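Local coordinates for extracellular solute-binding protein, family 5 (Chelativorans sp., PDB 6WM6) that binds EDTA in the periplasm and probably delivers it to an ABC transporter for uptake, at residues G220-E225 / P247-L252; L232-P237 / K251-I256. All blocks are in the same frame, centred on the assembly; numbering follows the deposited sequence.

Interaction 1 of 2, residues G220-E225 / P247-L252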
# COMPACT_ATOMS: atom_id res chain seq x y z
N GLY A 220 -12.87 18.51 1.54
CA GLY A 220 -13.26 17.65 0.44
C GLY A 220 -14.75 17.68 0.20
O GLY A 220 -15.48 18.51 0.76
N PRO A 221 -15.25 16.74 -0.60
CA PRO A 221 -16.67 16.78 -1.00
C PRO A 221 -17.63 16.40 0.11
O PRO A 221 -18.79 16.80 0.05
CB PRO A 221 -16.74 15.79 -2.18
CG PRO A 221 -15.55 14.88 -1.96
CD PRO A 221 -14.48 15.79 -1.42
N TYR A 222 -17.16 15.65 1.11
CA TYR A 222 -18.00 15.15 2.20
C TYR A 222 -17.41 15.57 3.54
O TYR A 222 -16.25 15.98 3.63
CB TYR A 222 -18.16 13.62 2.10
CG TYR A 222 -19.04 13.19 0.92
CD1 TYR A 222 -20.41 13.20 1.03
CD2 TYR A 222 -18.47 12.80 -0.27
CE1 TYR A 222 -21.21 12.84 -0.03
CE2 TYR A 222 -19.26 12.42 -1.34
CZ TYR A 222 -20.63 12.45 -1.21
OH TYR A 222 -21.46 12.11 -2.27
N MET A 223 -18.23 15.46 4.59
CA MET A 223 -17.78 15.73 5.95
C MET A 223 -18.52 14.80 6.89
O MET A 223 -19.62 14.36 6.58
CB MET A 223 -18.01 17.21 6.30
CG MET A 223 -19.48 17.62 6.40
SD MET A 223 -19.66 19.42 6.42
CE MET A 223 -18.59 19.92 7.76
N VAL A 224 -17.92 14.53 8.04
CA VAL A 224 -18.52 13.58 8.98
C VAL A 224 -19.71 14.22 9.69
O VAL A 224 -19.59 15.30 10.30
CB VAL A 224 -17.47 13.07 9.98
CG1 VAL A 224 -18.13 12.10 10.99
CG2 VAL A 224 -16.35 12.39 9.27
N GLU A 225 -20.86 13.56 9.62
CA GLU A 225 -22.04 13.90 10.40
C GLU A 225 -22.05 13.19 11.75
O GLU A 225 -22.41 13.81 12.76
CB GLU A 225 -23.31 13.54 9.62
CG GLU A 225 -24.61 13.88 10.34
CD GLU A 225 -25.84 13.47 9.55
OE1 GLU A 225 -26.09 12.26 9.39
OE2 GLU A 225 -26.56 14.37 9.06
N PRO A 247 -20.58 16.97 -4.61
CA PRO A 247 -20.94 15.57 -4.38
C PRO A 247 -22.36 15.27 -4.86
O PRO A 247 -23.19 16.18 -5.00
CB PRO A 247 -20.90 15.46 -2.85
CG PRO A 247 -21.27 16.81 -2.38
CD PRO A 247 -20.67 17.77 -3.38
N TYR A 248 -22.65 14.01 -5.14
CA TYR A 248 -23.97 13.61 -5.62
C TYR A 248 -24.85 12.94 -4.59
O TYR A 248 -26.07 12.88 -4.80
CB TYR A 248 -23.82 12.65 -6.81
CG TYR A 248 -23.22 13.27 -8.03
CD1 TYR A 248 -21.84 13.34 -8.22
CD2 TYR A 248 -24.02 13.80 -9.03
CE1 TYR A 248 -21.30 13.91 -9.35
CE2 TYR A 248 -23.48 14.37 -10.17
CZ TYR A 248 -22.11 14.41 -10.31
OH TYR A 248 -21.54 14.98 -11.44
N LEU A 249 -24.31 12.45 -3.49
CA LEU A 249 -25.08 11.68 -2.52
C LEU A 249 -25.51 12.54 -1.34
O LEU A 249 -24.81 13.47 -0.93
CB LEU A 249 -24.26 10.51 -1.98
CG LEU A 249 -23.81 9.49 -3.03
CD1 LEU A 249 -22.72 8.61 -2.46
CD2 LEU A 249 -24.99 8.66 -3.49
N ASP A 250 -26.67 12.20 -0.78
CA ASP A 250 -27.09 12.83 0.47
C ASP A 250 -26.30 12.29 1.65
O ASP A 250 -26.03 13.04 2.58
CB ASP A 250 -28.58 12.56 0.70
CG ASP A 250 -29.46 13.27 -0.31
OD1 ASP A 250 -29.20 14.45 -0.60
OD2 ASP A 250 -30.41 12.63 -0.81
N LYS A 251 -25.94 11.01 1.62
CA LYS A 251 -25.08 10.44 2.64
C LYS A 251 -24.16 9.40 2.02
O LYS A 251 -24.55 8.65 1.12
CB LYS A 251 -25.86 9.79 3.79
CG LYS A 251 -26.82 10.74 4.48
CD LYS A 251 -27.15 10.29 5.90
CE LYS A 251 -28.20 11.21 6.52
NZ LYS A 251 -28.42 10.92 7.96
N LEU A 252 -22.92 9.39 2.51
CA LEU A 252 -21.92 8.37 2.21
C LEU A 252 -21.54 7.74 3.54
O LEU A 252 -21.14 8.46 4.47
CB LEU A 252 -20.69 9.00 1.55
CG LEU A 252 -19.50 8.07 1.36
CD1 LEU A 252 -19.85 6.89 0.47
CD2 LEU A 252 -18.33 8.88 0.77
O HOH W 1 -20.51 11.98 -4.73
O HOH W 2 -28.89 14.24 8.02
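Tyr222 reaches from the start of one edge strand across to the turn that leads into another strand, and its ring is held between two aliphatic groups. With CG anti to the carbonyl carbon (chi1 -71°), the ring swings toward the 247-252 turn. On one face Pro247 CB comes within 3.4 Å of Tyr222 CZ; on the opposite face Leu252 CB makes a CH-pi contact, 4.3 Å from the Tyr222 ring centroid. A flat, polar-tipped side chain suits this slot, because the hydroxyl finds partners beyond the apolar sandwich: Leu249 N donates to Tyr222 OH over 3.1 Å at 151°, and a water at the ring edge, 2.6 Å from Tyr222 OH, also accepts from Tyr248 N. Pro247, entered through a cis peptide, packs CG against Pro221 O at 3.5 Å, its compact ring fitting between that carbonyl and the Tyr222 face. A phenylalanine here would lose the hydroxyl, and would probably deprive Leu249 N of this acceptor and the water of one partner. On the other face of the sheet, that of Thr234, the extended chains of exposed Glu225 and partly exposed Lys251 form a salt bridge, Lys251 NZ lying 3.0 Å from Glu225 OE1 on that oxygen's syn lone pair. Strand 232-237 runs between: Tyr222 touches its Leu235 and Glu225 its Thr234 and Val236, while Leu249 and Lys251 contact Val50 and Glu49 of strand 49-54.

Interaction 2 of 2, residues L232-P237 / K251-I256; sequences LVTLVP and KLKFRI
Four backbone hydrogen bonds join strands 232-237 and 251-256, whose axes approach to 4.6 Å. In the hydrogen-bonded pair Val233 and Phe254, Val233 N points almost straight at Phe254 O (2.9 Å, 170°), and Phe254 N returns the bond in the plane of the Val233 carbonyl. In the next such pair, Leu235 N meets Leu252 O at 2.8 Å, nearly along the C=O axis, whereas Leu252 N approaches Leu235 O from above the carbonyl plane. The tight packing is on the face of Val233, Leu235, Leu252 and Phe254. There Leu235, with CG anti to the carbonyl carbon, sets CD1 against the edge of the Phe254 ring, 3.7 Å from Phe254 CD2, and helix 71-77 packs on Val233 and Phe254; apolar side chains suit this side because all four are buried and their backbone polar groups are already paired. This is an antiparallel pair at the centre of a four-stranded mixed sheet, strand 49-54 flanking 251-256 and strand 222-228 flanking 232-237. The other face is more open at partly exposed Leu232, Lys253 and Arg255, although Thr234 is buried beside lysine chains. Lys253 runs extended alongside it, its CG 3.9 Å from Thr234 OG1, and carries its ammonium to Glu49; Thr234 CG2 touches Lys251 CD at 3.8 Å. Leu232 CD1 rests 4.1 Å from Arg255 CD, while Arg255 NH1 hydrogen-bonds Gln231 and NH2 forms a salt bridge with Glu271.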
# COMPACT_ATOMS: atom_id res chain seq x y z
N LEU A 232 -20.35 2.48 12.46
CA LEU A 232 -20.76 3.26 11.28
C LEU A 232 -20.20 4.67 11.30
O LEU A 232 -20.38 5.40 12.29
CB LEU A 232 -22.29 3.33 11.25
CG LEU A 232 -22.94 3.96 10.03
CD1 LEU A 232 -22.75 3.06 8.81
CD2 LEU A 232 -24.42 4.22 10.28
N VAL A 233 -19.57 5.06 10.20
CA VAL A 233 -19.22 6.46 9.92
C VAL A 233 -20.24 6.98 8.93
O VAL A 233 -20.44 6.38 7.87
CB VAL A 233 -17.81 6.57 9.31
CG1 VAL A 233 -17.38 8.04 9.27
CG2 VAL A 233 -16.80 5.73 10.07
N THR A 234 -20.90 8.09 9.26
CA THR A 234 -21.86 8.73 8.37
C THR A 234 -21.32 10.06 7.91
O THR A 234 -21.06 10.94 8.74
CB THR A 234 -23.21 8.90 9.06
OG1 THR A 234 -23.71 7.60 9.41
CG2 THR A 234 -24.19 9.55 8.11
N LEU A 235 -21.17 10.23 6.60
CA LEU A 235 -20.75 11.49 5.99
C LEU A 235 -21.89 12.11 5.19
O LEU A 235 -22.76 11.40 4.66
CB LEU A 235 -19.56 11.30 5.06
CG LEU A 235 -18.28 10.78 5.70
CD1 LEU A 235 -18.28 9.32 5.92
CD2 LEU A 235 -17.08 11.15 4.82
N VAL A 236 -21.88 13.43 5.11
CA VAL A 236 -22.85 14.21 4.34
C VAL A 236 -22.07 15.18 3.48
O VAL A 236 -20.88 15.42 3.72
CB VAL A 236 -23.84 14.97 5.27
CG1 VAL A 236 -24.69 13.96 6.05
CG2 VAL A 236 -23.07 15.90 6.22
N PRO A 237 -22.72 15.78 2.47
CA PRO A 237 -22.00 16.76 1.64
C PRO A 237 -21.42 17.89 2.48
O PRO A 237 -22.02 18.36 3.45
CB PRO A 237 -23.07 17.30 0.70
CG PRO A 237 -24.06 16.17 0.61
CD PRO A 237 -24.09 15.53 1.97
N LYS A 251 -25.94 11.01 1.62
CA LYS A 251 -25.08 10.44 2.64
C LYS A 251 -24.16 9.40 2.02
O LYS A 251 -24.55 8.65 1.12
CB LYS A 251 -25.86 9.79 3.79
CG LYS A 251 -26.82 10.74 4.48
CD LYS A 251 -27.15 10.29 5.90
CE LYS A 251 -28.20 11.21 6.52
NZ LYS A 251 -28.42 10.92 7.96
N LEU A 252 -22.92 9.39 2.51
CA LEU A 252 -21.92 8.37 2.21
C LEU A 252 -21.54 7.74 3.54
O LEU A 252 -21.14 8.46 4.47
CB LEU A 252 -20.69 9.00 1.55
CG LEU A 252 -19.50 8.07 1.36
CD1 LEU A 252 -19.85 6.89 0.47
CD2 LEU A 252 -18.33 8.88 0.77
N LYS A 253 -21.72 6.44 3.67
CA LYS A 253 -21.54 5.75 4.93
C LYS A 253 -20.48 4.67 4.78
O LYS A 253 -20.37 4.01 3.74
CB LYS A 253 -22.86 5.09 5.37
CG LYS A 253 -23.91 6.10 5.80
CD LYS A 253 -25.28 5.48 6.00
CE LYS A 253 -26.22 6.52 6.58
NZ LYS A 253 -27.60 5.98 6.70
N PHE A 254 -19.68 4.50 5.84
CA PHE A 254 -18.72 3.40 5.94
C PHE A 254 -19.15 2.53 7.11
O PHE A 254 -19.16 3.00 8.26
CB PHE A 254 -17.31 3.94 6.11
CG PHE A 254 -16.83 4.70 4.91
CD1 PHE A 254 -16.35 4.03 3.79
CD2 PHE A 254 -16.86 6.08 4.90
CE1 PHE A 254 -15.91 4.72 2.69
CE2 PHE A 254 -16.39 6.79 3.79
CZ PHE A 254 -15.93 6.11 2.69
N ARG A 255 -19.56 1.31 6.80
CA ARG A 255 -20.05 0.37 7.80
C ARG A 255 -18.92 -0.57 8.20
O ARG A 255 -18.30 -1.20 7.34
CB ARG A 255 -21.20 -0.44 7.21
CG ARG A 255 -21.76 -1.53 8.12
CD ARG A 255 -22.69 -0.99 9.18
NE ARG A 255 -23.39 -2.09 9.84
CZ ARG A 255 -23.10 -2.55 11.06
NH1 ARG A 255 -22.14 -2.00 11.78
NH2 ARG A 255 -23.80 -3.56 11.55
N ILE A 256 -18.66 -0.65 9.50
CA ILE A 256 -17.56 -1.46 10.01
C ILE A 256 -18.01 -2.91 10.13
O ILE A 256 -18.94 -3.21 10.88
CB ILE A 256 -17.07 -0.89 11.36
CG1 ILE A 256 -16.47 0.51 11.11
CG2 ILE A 256 -16.05 -1.82 12.00
CD1 ILE A 256 -16.59 1.45 12.28

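Overall arrangement
The two interactions lie with centres about 8 Å apart in one four-stranded mixed sheet, on the same side of the chain's centre, and share Lys251 and Leu252. Along the chain come 220-225, then 232-237, then the turn and strand of 247-256. Interaction 2 joins neighbouring strands, whereas interaction 1 spans from strand 222-228 to strand 251-256, past the strand between them. Probable hydrogen bonds from Met223 N to Val236 O and from Glu225 N to Thr234 O tie the two together, and Pro237 packs on the turn at Leu249 and Asp250. In the sheet order 49-54, 251-256, 232-237, 222-228, side chains of interaction 1 thus cross strand 232-237 on both faces.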